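Long-range contacts in dihydrodipicolinate synthase (Rhodopseudomonas palustris, PDB 3DZ1), which probably catalyses the formation of 4-hydroxy-tetrahydrodipicolinate from pyruvate and aspartate semialdehyde, a step of lysine biosynthesis: residues W137-Y142 and V166-E171; I196-G201 and R211-A216; V81-P86 and A104-A109; Y142-S147 and E171-L176. All coordinates share one frame; numbering follows the deposited sequence.

Contacts 1, 2 and 3 join neighbouring strands of one closed, eight-stranded parallel barrel: contact 3 pairs strands 78-82 and 105-108, contact 1 strands 137-141 and 165-170, and contact 2 strands 195-198 and 215-218. They follow the chain in the order 3, 1, 2. Contact 1 lies between the others, its centre about 10 Å from each of theirs, hydrogen-bonded through Val-138 to strand 105-108 and through His-170 and Glu-171 to residues 199-200. The centres of contacts 2 and 3 are about 18 Å apart, without touching. Contact 4 shares Tyr-142 and Glu-171 with contact 1, alternates with it along the chain, touches contacts 2 and 3, and leads from the barrel toward the subunit surface.

Contact 1 (W137-Y142 and V166-E171); sequences WVLQDY and VMLKHE
Strands 137-141 and 165-170, fifth and sixth of the barrel, run parallel, their short axes 4.6 Å apart at closest approach and inclined by 23°. The backbone ladder centres on Leu-139, which straddles its partner Leu-168: Leu-139 N donates to Met-167 O at 2.9 Å, and Lys-169 N donates to Leu-139 O at 2.8 Å. Val-166 N to Trp-137 O and Asp-141 N to Lys-169 O prolong it at the two ends.

Apolar contacts lie on both faces. Val-138 CG2 runs alongside selenomethionine Met-167, 3.8 Å from its SE. On the opposite face, Leu-168 CD1 meets Asp-141 CB at 3.8 Å, where helix 176-188 covers the sheet.

Polar side chains converge on Glu-171. Gln-140 NE2 donates to Glu-171 OE1 at 3.0 Å and 171°, nearly along the C-O axis, with amide and carboxylate planes only 4° apart. The extended Lys-169 chain brings NZ to the same OE1, also at 3.0 Å, from above the carboxylate plane, as a salt bridge. OE2 accepts from Asn-200 N and lies over the centre of the Tyr-142 ring, 3.8 Å above its plane.

Gripped by three donors, the carboxylate is fixed in rotation and would tend to stabilise a charged Lys-169 ammonium group. That is consistent with the DapA family, whose Schiff-base lysine sits on the sixth strand.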
loop_
_atom_site.group_PDB
_atom_site.type_symbol
_atom_site.label_atom_id
_atom_site.label_comp_id
_atom_site.label_asym_id
_atom_site.label_seq_id
_atom_site.Cartn_x
_atom_site.Cartn_y
_atom_site.Cartn_z
ATOM N N TRP A 137 -27.406 1.400 10.195
ATOM C CA TRP A 137 -26.281 1.739 9.342
ATOM C C TRP A 137 -25.948 0.703 8.288
ATOM O O TRP A 137 -26.393 -0.448 8.349
ATOM C CB TRP A 137 -25.040 2.069 10.179
ATOM C CG TRP A 137 -24.512 0.947 11.018
ATOM C CD1 TRP A 137 -25.051 0.454 12.173
ATOM C CD2 TRP A 137 -23.318 0.196 10.779
ATOM N NE1 TRP A 137 -24.262 -0.557 12.670
ATOM C CE2 TRP A 137 -23.191 -0.736 11.832
ATOM C CE3 TRP A 137 -22.339 0.220 9.775
ATOM C CZ2 TRP A 137 -22.123 -1.636 11.911
ATOM C CZ3 TRP A 137 -21.277 -0.674 9.854
ATOM C CH2 TRP A 137 -21.179 -1.591 10.916
ATOM N N VAL A 138 -25.161 1.145 7.314
ATOM C CA VAL A 138 -24.743 0.331 6.185
ATOM C C VAL A 138 -23.235 0.115 6.185
ATOM O O VAL A 138 -22.463 1.072 6.269
ATOM C CB VAL A 138 -25.131 1.024 4.861
ATOM C CG1 VAL A 138 -24.732 0.160 3.673
ATOM C CG2 VAL A 138 -26.619 1.326 4.859
ATOM N N LEU A 139 -22.828 -1.146 6.092
ATOM C CA LEU A 139 -21.411 -1.500 6.066
ATOM C C LEU A 139 -20.925 -1.462 4.618
ATOM O O LEU A 139 -21.421 -2.214 3.777
ATOM C CB LEU A 139 -21.212 -2.910 6.640
ATOM C CG LEU A 139 -19.787 -3.481 6.595
ATOM C CD1 LEU A 139 -18.842 -2.580 7.374
ATOM C CD2 LEU A 139 -19.786 -4.890 7.165
ATOM N N GLN A 140 -19.970 -0.584 4.320
ATOM C CA GLN A 140 -19.441 -0.496 2.961
ATOM C C GLN A 140 -18.190 -1.357 2.798
ATOM O O GLN A 140 -17.192 -1.161 3.492
ATOM C CB GLN A 140 -19.119 0.955 2.585
ATOM C CG GLN A 140 -18.410 1.074 1.242
ATOM C CD GLN A 140 -18.242 2.507 0.785
ATOM O OE1 GLN A 140 -18.017 3.404 1.594
ATOM N NE2 GLN A 140 -18.335 2.726 -0.521
ATOM N N ASP A 141 -18.265 -2.309 1.873
ATOM C CA ASP A 141 -17.179 -3.245 1.578
ATOM C C ASP A 141 -16.717 -2.981 0.142
ATOM O O ASP A 141 -17.279 -3.516 -0.811
ATOM C CB ASP A 141 -17.708 -4.676 1.724
ATOM C CG ASP A 141 -16.669 -5.728 1.398
ATOM O OD1 ASP A 141 -15.461 -5.399 1.343
ATOM O OD2 ASP A 141 -17.066 -6.896 1.209
ATOM N N TYR A 142 -15.680 -2.162 0.002
ATOM C CA TYR A 142 -15.173 -1.768 -1.311
ATOM C C TYR A 142 -13.644 -1.761 -1.319
ATOM O O TYR A 142 -13.016 -0.701 -1.342
ATOM C CB TYR A 142 -15.724 -0.372 -1.617
ATOM C CG TYR A 142 -15.560 0.143 -3.028
ATOM C CD1 TYR A 142 -15.287 -0.715 -4.094
ATOM C CD2 TYR A 142 -15.751 1.496 -3.306
ATOM C CE1 TYR A 142 -15.213 -0.232 -5.402
ATOM C CE2 TYR A 142 -15.682 1.984 -4.606
ATOM C CZ TYR A 142 -15.414 1.119 -5.647
ATOM O OH TYR A 142 -15.359 1.612 -6.929
ATOM N N VAL A 166 -27.944 -2.934 9.358
ATOM C CA VAL A 166 -29.028 -3.554 8.604
ATOM C C VAL A 166 -28.712 -3.849 7.146
ATOM O O VAL A 166 -29.486 -4.523 6.468
ATOM C CB VAL A 166 -30.295 -2.662 8.631
ATOM C CG1 VAL A 166 -30.783 -2.481 10.067
ATOM C CG2 VAL A 166 -29.990 -1.303 8.004
HETATM N N MSE A 167 -27.579 -3.362 6.661
HETATM C CA MSE A 167 -27.264 -3.564 5.258
HETATM C C MSE A 167 -25.780 -3.602 4.946
HETATM O O MSE A 167 -24.960 -2.998 5.643
HETATM C CB MSE A 167 -27.907 -2.437 4.439
HETATM C CG MSE A 167 -27.628 -2.466 2.936
HETATM SE SE MSE A 167 -28.143 -0.777 2.095
HETATM C CE MSE A 167 -30.072 -1.029 2.123
ATOM N N LEU A 168 -25.451 -4.329 3.886
ATOM C CA LEU A 168 -24.091 -4.412 3.402
ATOM C C LEU A 168 -24.117 -3.812 2.005
ATOM O O LEU A 168 -24.959 -4.194 1.183
ATOM C CB LEU A 168 -23.620 -5.867 3.292
ATOM C CG LEU A 168 -22.346 -6.073 2.451
ATOM C CD1 LEU A 168 -21.136 -5.530 3.201
ATOM C CD2 LEU A 168 -22.148 -7.556 2.144
ATOM N N LYS A 169 -23.240 -2.846 1.745
ATOM C CA LYS A 169 -23.147 -2.298 0.403
ATOM C C LYS A 169 -22.021 -3.146 -0.154
ATOM O O LYS A 169 -20.848 -2.914 0.144
ATOM C CB LYS A 169 -22.722 -0.832 0.372
ATOM C CG LYS A 169 -22.717 -0.298 -1.059
ATOM C CD LYS A 169 -21.977 1.018 -1.212
ATOM C CE LYS A 169 -21.994 1.455 -2.671
ATOM N NZ LYS A 169 -21.155 2.651 -2.918
ATOM N N HIS A 170 -22.402 -4.146 -0.931
ATOM C CA HIS A 170 -21.475 -5.100 -1.526
ATOM C C HIS A 170 -20.737 -4.582 -2.755
ATOM O O HIS A 170 -21.329 -4.408 -3.822
ATOM C CB HIS A 170 -22.250 -6.376 -1.875
ATOM C CG HIS A 170 -21.432 -7.419 -2.571
ATOM N ND1 HIS A 170 -20.595 -8.284 -1.899
ATOM C CD2 HIS A 170 -21.325 -7.736 -3.882
ATOM C CE1 HIS A 170 -20.006 -9.088 -2.766
ATOM N NE2 HIS A 170 -20.432 -8.776 -3.976
ATOM N N GLU A 171 -19.437 -4.350 -2.606
ATOM C CA GLU A 171 -18.628 -3.857 -3.712
ATOM C C GLU A 171 -17.340 -4.664 -3.907
ATOM O O GLU A 171 -16.431 -4.232 -4.621
ATOM C CB GLU A 171 -18.296 -2.373 -3.495
ATOM C CG GLU A 171 -19.535 -1.500 -3.354
ATOM C CD GLU A 171 -19.245 -0.026 -3.567
ATOM O OE1 GLU A 171 -18.965 0.691 -2.580
ATOM O OE2 GLU A 171 -19.291 0.407 -4.737
HETATM O O HOH W 1 -18.658 -6.645 -0.883
#

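Contact 2 (I196-G201 and R211-A216); sequences ILCGNG and RGADGA
Asp-214 holds the start of this pairing with two reciprocal bonds to a single residue. Its backbone N donates to Ile-196 O at 2.8 Å, in the carbonyl plane, while Ile-196 N donates to Asp-214 OD2 at 3.0 Å through the oxygen's anti lone pair. The side chain reaches there because CG lies anti to the carbonyl carbon, beside the backbone N (chi1 -69°). OD2 is also salt-bridged to Arg-183 of helix 176-188, which takes Gly-212 O as well.

Further along, true parallel strand pairing begins. Cys-198 N donates to Gly-215 O at 3.0 Å, approaching from above the carbonyl plane rather than along a lone pair, and Leu-197 CA makes a CA-H...O contact of 3.4 Å with the same Gly-215 O.

Packing divides between the two faces. Leu-197 CD2 rests against the bare backbone of Gly-215, 3.5 Å from its N; this Leu-197 face looks toward Met-217, a predicted pyruvate-binding residue, and toward Met-167. On the other face Cys-198 SG meets Ala-213 CB at 3.5 Å, beside helices 176-188 and 205-211. The chain arrives here from helix 205-211 through Gly-212, which closes a Schellman motif and whose backbone angles would press a CB against the preceding carbonyl O, which calls for glycine.

The unit is thus a beta-alpha-beta crossover joining the seventh and eighth strands. Its chemistry implies that the aspartate carboxylate stands in for a backbone acceptor where the eighth strand has not yet begun, its charge probably balanced by Arg-183.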
loop_
_atom_site.group_PDB
_atom_site.type_symbol
_atom_site.label_atom_id
_atom_site.label_comp_id
_atom_site.label_asym_id
_atom_site.label_seq_id
_atom_site.Cartn_x
_atom_site.Cartn_y
_atom_site.Cartn_z
ATOM N N ILE A 196 -28.603 -6.667 1.121
ATOM C CA ILE A 196 -27.370 -6.620 0.357
ATOM C C ILE A 196 -27.625 -5.873 -0.946
ATOM O O ILE A 196 -28.321 -6.367 -1.831
ATOM C CB ILE A 196 -26.827 -8.036 0.041
ATOM C CG1 ILE A 196 -26.471 -8.768 1.342
ATOM C CG2 ILE A 196 -25.586 -7.925 -0.850
ATOM C CD1 ILE A 196 -25.880 -10.177 1.133
ATOM N N LEU A 197 -27.089 -4.661 -1.039
ATOM C CA LEU A 197 -27.228 -3.856 -2.247
ATOM C C LEU A 197 -25.828 -3.789 -2.827
ATOM O O LEU A 197 -24.856 -3.555 -2.103
ATOM C CB LEU A 197 -27.749 -2.456 -1.927
ATOM C CG LEU A 197 -29.154 -2.378 -1.324
ATOM C CD1 LEU A 197 -29.616 -0.935 -1.359
ATOM C CD2 LEU A 197 -30.127 -3.261 -2.113
ATOM N N CYS A 198 -25.726 -3.989 -4.132
ATOM C CA CYS A 198 -24.430 -4.023 -4.782
ATOM C C CYS A 198 -23.949 -2.756 -5.451
ATOM O O CYS A 198 -24.738 -1.948 -5.954
ATOM C CB CYS A 198 -24.412 -5.181 -5.774
ATOM S SG CYS A 198 -24.799 -6.748 -4.958
ATOM N N GLY A 199 -22.627 -2.604 -5.453
ATOM C CA GLY A 199 -22.006 -1.442 -6.049
ATOM C C GLY A 199 -20.929 -1.774 -7.063
ATOM O O GLY A 199 -21.157 -2.532 -8.006
ATOM N N ASN A 200 -19.743 -1.212 -6.851
ATOM C CA ASN A 200 -18.618 -1.389 -7.766
ATOM C C ASN A 200 -19.053 -1.028 -9.181
ATOM O O ASN A 200 -18.807 -1.773 -10.130
ATOM C CB ASN A 200 -18.076 -2.825 -7.730
ATOM C CG ASN A 200 -16.773 -2.969 -8.507
ATOM O OD1 ASN A 200 -15.982 -2.034 -8.571
ATOM N ND2 ASN A 200 -16.542 -4.140 -9.086
ATOM N N GLY A 201 -19.712 0.125 -9.300
ATOM C CA GLY A 201 -20.173 0.619 -10.586
ATOM C C GLY A 201 -21.218 -0.214 -11.302
ATOM O O GLY A 201 -21.558 0.082 -12.446
ATOM N N ARG A 211 -27.194 -14.235 -7.599
ATOM C CA ARG A 211 -26.611 -14.796 -6.383
ATOM C C ARG A 211 -27.489 -14.560 -5.160
ATOM O O ARG A 211 -27.352 -15.250 -4.148
ATOM C CB ARG A 211 -25.231 -14.198 -6.122
ATOM C CG ARG A 211 -24.189 -14.568 -7.161
ATOM C CD ARG A 211 -24.016 -16.069 -7.250
ATOM N NE ARG A 211 -22.936 -16.428 -8.164
ATOM C CZ ARG A 211 -21.856 -17.112 -7.806
ATOM N NH1 ARG A 211 -21.709 -17.514 -6.550
ATOM N NH2 ARG A 211 -20.924 -17.395 -8.705
ATOM N N GLY A 212 -28.377 -13.576 -5.238
ATOM C CA GLY A 212 -29.248 -13.314 -4.110
ATOM C C GLY A 212 -29.216 -11.911 -3.536
ATOM O O GLY A 212 -29.766 -11.675 -2.458
ATOM N N ALA A 213 -28.572 -10.978 -4.230
ATOM C CA ALA A 213 -28.530 -9.602 -3.742
ATOM C C ALA A 213 -29.962 -9.075 -3.763
ATOM O O ALA A 213 -30.789 -9.554 -4.540
ATOM C CB ALA A 213 -27.640 -8.745 -4.637
ATOM N N ASP A 214 -30.254 -8.092 -2.916
ATOM C CA ASP A 214 -31.594 -7.516 -2.842
ATOM C C ASP A 214 -31.798 -6.408 -3.856
ATOM O O ASP A 214 -32.931 -6.041 -4.177
ATOM C CB ASP A 214 -31.858 -6.961 -1.440
ATOM C CG ASP A 214 -31.964 -8.046 -0.406
ATOM O OD1 ASP A 214 -32.849 -8.916 -0.553
ATOM O OD2 ASP A 214 -31.168 -8.037 0.550
ATOM N N GLY A 215 -30.694 -5.873 -4.361
ATOM C CA GLY A 215 -30.790 -4.805 -5.328
ATOM C C GLY A 215 -29.465 -4.117 -5.558
ATOM O O GLY A 215 -28.395 -4.692 -5.321
ATOM N N ALA A 216 -29.538 -2.871 -6.007
ATOM C CA ALA A 216 -28.338 -2.105 -6.304
ATOM C C ALA A 216 -28.297 -0.728 -5.657
ATOM O O ALA A 216 -29.328 -0.079 -5.472
ATOM C CB ALA A 216 -28.206 -1.944 -7.817
#

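Contact 3 (V81-P86 and A104-A109); sequences VGVSAP and AGVMIA
A beta-alpha-beta crossover of the TIM barrel, strand 78-82, helix 88-101 and strand 105-108, brings the third and fourth strands side by side. Val-81 is bonded on both of its backbone polar atoms: its N donates to Gly-105 O at 3.1 Å, and its O accepts from Met-107 N at 2.9 Å. Val-83 N then reaches Met-107 O at 2.9 Å and 174°, almost straight, although strand 78-82 has ended at Gly-82.

Past this point a side chain takes over from the backbone. Ser-84 OG, anti to its own carbonyl carbon (chi1 -59°), accepts from Ala-109 N at 2.7 Å. A water donates to Ala-109 O at 2.6 Å and weakly accepts from Ala-85 N, so the diverging chains stay linked.

Val-83 supplies the apolar link. It crosses Val-106 at about a right angle, CG1 lying 3.7 Å from Val-106 CB, while its other branch, CG2, sits 3.8 Å from Ile-108 CG1.

Helix 88-101 packs on Val-83 through Met-91, Leu-94 and Ala-95, whereas helix 117-131 covers Val-106 and Ile-108. Met-107 turns to the other face, near Met-217, and strand 137-141 flanks the fourth strand on its far edge.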
loop_
_atom_site.group_PDB
_atom_site.type_symbol
_atom_site.label_atom_id
_atom_site.label_comp_id
_atom_site.label_asym_id
_atom_site.label_seq_id
_atom_site.Cartn_x
_atom_site.Cartn_y
_atom_site.Cartn_z
ATOM N N VAL A 81 -27.103 8.570 4.545
ATOM C CA VAL A 81 -26.026 9.548 4.529
ATOM C C VAL A 81 -24.691 8.890 4.866
ATOM O O VAL A 81 -24.571 8.182 5.867
ATOM C CB VAL A 81 -26.296 10.687 5.535
ATOM C CG1 VAL A 81 -25.188 11.738 5.445
ATOM C CG2 VAL A 81 -27.661 11.313 5.257
ATOM N N GLY A 82 -23.699 9.104 4.009
ATOM C CA GLY A 82 -22.387 8.539 4.265
ATOM C C GLY A 82 -21.782 9.339 5.401
ATOM O O GLY A 82 -21.756 10.566 5.337
ATOM N N VAL A 83 -21.320 8.664 6.450
ATOM C CA VAL A 83 -20.728 9.368 7.583
ATOM C C VAL A 83 -19.283 8.966 7.848
ATOM O O VAL A 83 -18.715 9.345 8.866
ATOM C CB VAL A 83 -21.546 9.158 8.882
ATOM C CG1 VAL A 83 -22.951 9.702 8.704
ATOM C CG2 VAL A 83 -21.585 7.689 9.248
ATOM N N SER A 84 -18.692 8.200 6.935
ATOM C CA SER A 84 -17.302 7.781 7.087
ATOM C C SER A 84 -16.470 9.036 7.338
ATOM O O SER A 84 -16.638 10.045 6.654
ATOM C CB SER A 84 -16.819 7.069 5.823
ATOM O OG SER A 84 -17.622 5.931 5.551
ATOM N N ALA A 85 -15.579 8.980 8.321
ATOM C CA ALA A 85 -14.762 10.140 8.650
ATOM C C ALA A 85 -13.453 9.730 9.310
ATOM O O ALA A 85 -13.299 8.590 9.742
ATOM C CB ALA A 85 -15.541 11.069 9.572
ATOM N N PRO A 86 -12.481 10.657 9.378
ATOM C CA PRO A 86 -11.183 10.369 9.994
ATOM C C PRO A 86 -11.300 10.152 11.497
ATOM O O PRO A 86 -10.466 9.478 12.101
ATOM C CB PRO A 86 -10.361 11.612 9.656
ATOM C CG PRO A 86 -10.944 12.050 8.353
ATOM C CD PRO A 86 -12.421 11.920 8.622
ATOM N N ALA A 104 -32.842 7.798 6.774
ATOM C CA ALA A 104 -33.245 6.431 7.072
ATOM C C ALA A 104 -32.108 5.716 7.806
ATOM O O ALA A 104 -32.338 4.785 8.581
ATOM C CB ALA A 104 -33.580 5.697 5.789
ATOM N N GLY A 105 -30.883 6.168 7.561
ATOM C CA GLY A 105 -29.723 5.569 8.197
ATOM C C GLY A 105 -28.440 6.153 7.641
ATOM O O GLY A 105 -28.478 7.067 6.815
ATOM N N VAL A 106 -27.301 5.626 8.082
ATOM C CA VAL A 106 -26.009 6.122 7.623
ATOM C C VAL A 106 -25.109 5.002 7.105
ATOM O O VAL A 106 -25.336 3.827 7.391
ATOM C CB VAL A 106 -25.274 6.874 8.760
ATOM C CG1 VAL A 106 -26.162 7.986 9.304
ATOM C CG2 VAL A 106 -24.891 5.905 9.874
HETATM N N MSE A 107 -24.086 5.371 6.339
HETATM C CA MSE A 107 -23.157 4.386 5.796
HETATM C C MSE A 107 -21.775 4.591 6.399
HETATM O O MSE A 107 -21.319 5.726 6.563
HETATM C CB MSE A 107 -23.087 4.497 4.268
HETATM C CG MSE A 107 -22.204 3.433 3.614
HETATM SE SE MSE A 107 -22.273 3.431 1.659
HETATM C CE MSE A 107 -21.212 5.007 1.313
ATOM N N ILE A 108 -21.112 3.490 6.739
ATOM C CA ILE A 108 -19.784 3.568 7.331
ATOM C C ILE A 108 -18.791 2.662 6.623
ATOM O O ILE A 108 -19.013 1.452 6.489
ATOM C CB ILE A 108 -19.801 3.179 8.832
ATOM C CG1 ILE A 108 -20.853 4.001 9.578
ATOM C CG2 ILE A 108 -18.428 3.439 9.452
ATOM C CD1 ILE A 108 -21.038 3.575 11.031
ATOM N N ALA A 109 -17.701 3.264 6.162
ATOM C CA ALA A 109 -16.636 2.535 5.491
ATOM C C ALA A 109 -15.471 2.521 6.471
ATOM O O ALA A 109 -15.344 3.417 7.302
ATOM C CB ALA A 109 -16.233 3.244 4.203
HETATM O O HOH W 2 -14.906 5.732 8.487
#

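Contact 4 (Y142-S147 and E171-L176); sequences YPLTLS and EDWPGL
Three side chains of the short helix 143-146 and its N-cap each face one residue of the loop before helix 176-188. Tyr-142 is the sandwiched one: besides the Glu-171 carboxylate stacked on one face of its ring, Thr-145 CB lies 4.0 Å above the opposite face, toward the rim. Pro-143 points at the loop and crosses Asp-172 at about a right angle, its CG edging up to Asp-172 OD1 at 3.6 Å. Leu-144, with CG anti to the backbone N (chi1 -178°), crosses Trp-173 obliquely, its CD1 4.2 Å from Trp-173 CZ3. This apolar end is shared with the subunit interface: Leu-144 also packs on Trp-173 of the second subunit, and Trp-173 on Gln-257 of that subunit.

The two backbones are joined through water rather than directly. One water accepts from Leu-144 N at 3.0 Å and donates to Glu-171 O at 2.7 Å, occupying an N-H of the first helical turn. Tyr-142, the N-cap residue, offers its carbonyl to that turn: Tyr-142 O takes Leu-146 N at 3.0 Å and Thr-145 N at 3.3 Å.

Asp-172 is held in place by its other oxygen, OD2, which is salt-bridged to Lys-178, while OD1 receives a weak bond from Trp-173 N.

Van der Waals contacts and one bridging water thus join the two segments, whereas the firm partners of the carboxylates, Lys-178 for Asp-172 and Asn-200, Lys-169 and Gln-140 for Glu-171, lie outside them.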
loop_
_atom_site.group_PDB
_atom_site.type_symbol
_atom_site.label_atom_id
_atom_site.label_comp_id
_atom_site.label_asym_id
_atom_site.label_seq_id
_atom_site.Cartn_x
_atom_site.Cartn_y
_atom_site.Cartn_z
ATOM N N TYR A 142 -15.680 -2.162 0.002
ATOM C CA TYR A 142 -15.173 -1.768 -1.311
ATOM C C TYR A 142 -13.644 -1.761 -1.319
ATOM O O TYR A 142 -13.016 -0.701 -1.342
ATOM C CB TYR A 142 -15.724 -0.372 -1.617
ATOM C CG TYR A 142 -15.560 0.143 -3.028
ATOM C CD1 TYR A 142 -15.287 -0.715 -4.094
ATOM C CD2 TYR A 142 -15.751 1.496 -3.306
ATOM C CE1 TYR A 142 -15.213 -0.232 -5.402
ATOM C CE2 TYR A 142 -15.682 1.984 -4.606
ATOM C CZ TYR A 142 -15.414 1.119 -5.647
ATOM O OH TYR A 142 -15.359 1.612 -6.929
ATOM N N PRO A 143 -13.028 -2.953 -1.318
ATOM C CA PRO A 143 -11.573 -3.130 -1.320
ATOM C C PRO A 143 -10.838 -2.354 -2.412
ATOM O O PRO A 143 -9.770 -1.792 -2.173
ATOM C CB PRO A 143 -11.410 -4.638 -1.503
ATOM C CG PRO A 143 -12.635 -5.198 -0.865
ATOM C CD PRO A 143 -13.714 -4.259 -1.341
ATOM N N LEU A 144 -11.408 -2.337 -3.610
ATOM C CA LEU A 144 -10.782 -1.651 -4.734
ATOM C C LEU A 144 -10.295 -0.241 -4.405
ATOM O O LEU A 144 -9.203 0.151 -4.806
ATOM C CB LEU A 144 -11.749 -1.577 -5.920
ATOM C CG LEU A 144 -11.140 -0.908 -7.156
ATOM C CD1 LEU A 144 -10.051 -1.804 -7.711
ATOM C CD2 LEU A 144 -12.209 -0.653 -8.207
ATOM N N THR A 145 -11.100 0.522 -3.676
ATOM C CA THR A 145 -10.728 1.890 -3.347
ATOM C C THR A 145 -10.328 2.104 -1.894
ATOM O O THR A 145 -9.584 3.039 -1.577
ATOM C CB THR A 145 -11.884 2.863 -3.664
ATOM O OG1 THR A 145 -12.987 2.583 -2.795
ATOM C CG2 THR A 145 -12.335 2.704 -5.111
ATOM N N LEU A 146 -10.818 1.242 -1.012
ATOM C CA LEU A 146 -10.533 1.376 0.410
ATOM C C LEU A 146 -9.421 0.472 0.946
ATOM O O LEU A 146 -9.022 0.599 2.105
ATOM C CB LEU A 146 -11.823 1.152 1.197
ATOM C CG LEU A 146 -12.983 2.039 0.735
ATOM C CD1 LEU A 146 -14.227 1.718 1.544
ATOM C CD2 LEU A 146 -12.608 3.509 0.893
ATOM N N SER A 147 -8.929 -0.437 0.106
ATOM C CA SER A 147 -7.848 -1.350 0.477
ATOM C C SER A 147 -8.249 -2.452 1.449
ATOM O O SER A 147 -7.838 -3.597 1.292
ATOM C CB SER A 147 -6.673 -0.562 1.072
ATOM O OG SER A 147 -6.233 0.446 0.175
ATOM N N GLU A 171 -19.437 -4.350 -2.606
ATOM C CA GLU A 171 -18.628 -3.857 -3.712
ATOM C C GLU A 171 -17.340 -4.664 -3.907
ATOM O O GLU A 171 -16.431 -4.232 -4.621
ATOM C CB GLU A 171 -18.296 -2.373 -3.495
ATOM C CG GLU A 171 -19.535 -1.500 -3.354
ATOM C CD GLU A 171 -19.245 -0.026 -3.567
ATOM O OE1 GLU A 171 -18.965 0.691 -2.580
ATOM O OE2 GLU A 171 -19.291 0.407 -4.737
ATOM N N ASP A 172 -17.259 -5.832 -3.276
ATOM C CA ASP A 172 -16.067 -6.664 -3.417
ATOM C C ASP A 172 -15.940 -7.100 -4.875
ATOM O O ASP A 172 -16.945 -7.278 -5.576
ATOM C CB ASP A 172 -16.133 -7.892 -2.509
ATOM C CG ASP A 172 -14.764 -8.497 -2.262
ATOM O OD1 ASP A 172 -13.781 -7.991 -2.844
ATOM O OD2 ASP A 172 -14.665 -9.472 -1.488
ATOM N N TRP A 173 -14.705 -7.287 -5.320
ATOM C CA TRP A 173 -14.433 -7.648 -6.704
ATOM C C TRP A 173 -13.137 -8.454 -6.780
ATOM O O TRP A 173 -12.046 -7.901 -6.617
ATOM C CB TRP A 173 -14.310 -6.351 -7.520
ATOM C CG TRP A 173 -13.875 -6.509 -8.945
ATOM C CD1 TRP A 173 -14.616 -6.987 -9.984
ATOM C CD2 TRP A 173 -12.597 -6.160 -9.489
ATOM N NE1 TRP A 173 -13.880 -6.954 -11.146
ATOM C CE2 TRP A 173 -12.635 -6.451 -10.869
ATOM C CE3 TRP A 173 -11.419 -5.630 -8.943
ATOM C CZ2 TRP A 173 -11.540 -6.229 -11.713
ATOM C CZ3 TRP A 173 -10.327 -5.410 -9.782
ATOM C CH2 TRP A 173 -10.399 -5.710 -11.152
ATOM N N PRO A 174 -13.236 -9.772 -7.026
ATOM C CA PRO A 174 -14.452 -10.574 -7.240
ATOM C C PRO A 174 -15.286 -10.727 -5.969
ATOM O O PRO A 174 -14.740 -10.961 -4.892
ATOM C CB PRO A 174 -13.905 -11.928 -7.712
ATOM C CG PRO A 174 -12.526 -11.597 -8.237
ATOM C CD PRO A 174 -12.035 -10.596 -7.231
ATOM N N GLY A 175 -16.603 -10.622 -6.097
ATOM C CA GLY A 175 -17.451 -10.749 -4.926
ATOM C C GLY A 175 -18.694 -11.605 -5.084
ATOM O O GLY A 175 -19.521 -11.657 -4.179
ATOM N N LEU A 176 -18.845 -12.287 -6.215
ATOM C CA LEU A 176 -20.037 -13.107 -6.396
ATOM C C LEU A 176 -20.159 -14.210 -5.342
ATOM O O LEU A 176 -21.239 -14.423 -4.785
ATOM C CB LEU A 176 -20.067 -13.713 -7.804
ATOM C CG LEU A 176 -20.255 -12.705 -8.947
ATOM C CD1 LEU A 176 -20.293 -13.434 -10.284
ATOM C CD2 LEU A 176 -21.551 -11.916 -8.735
HETATM O O HOH W 3 -13.760 -3.884 -4.641
#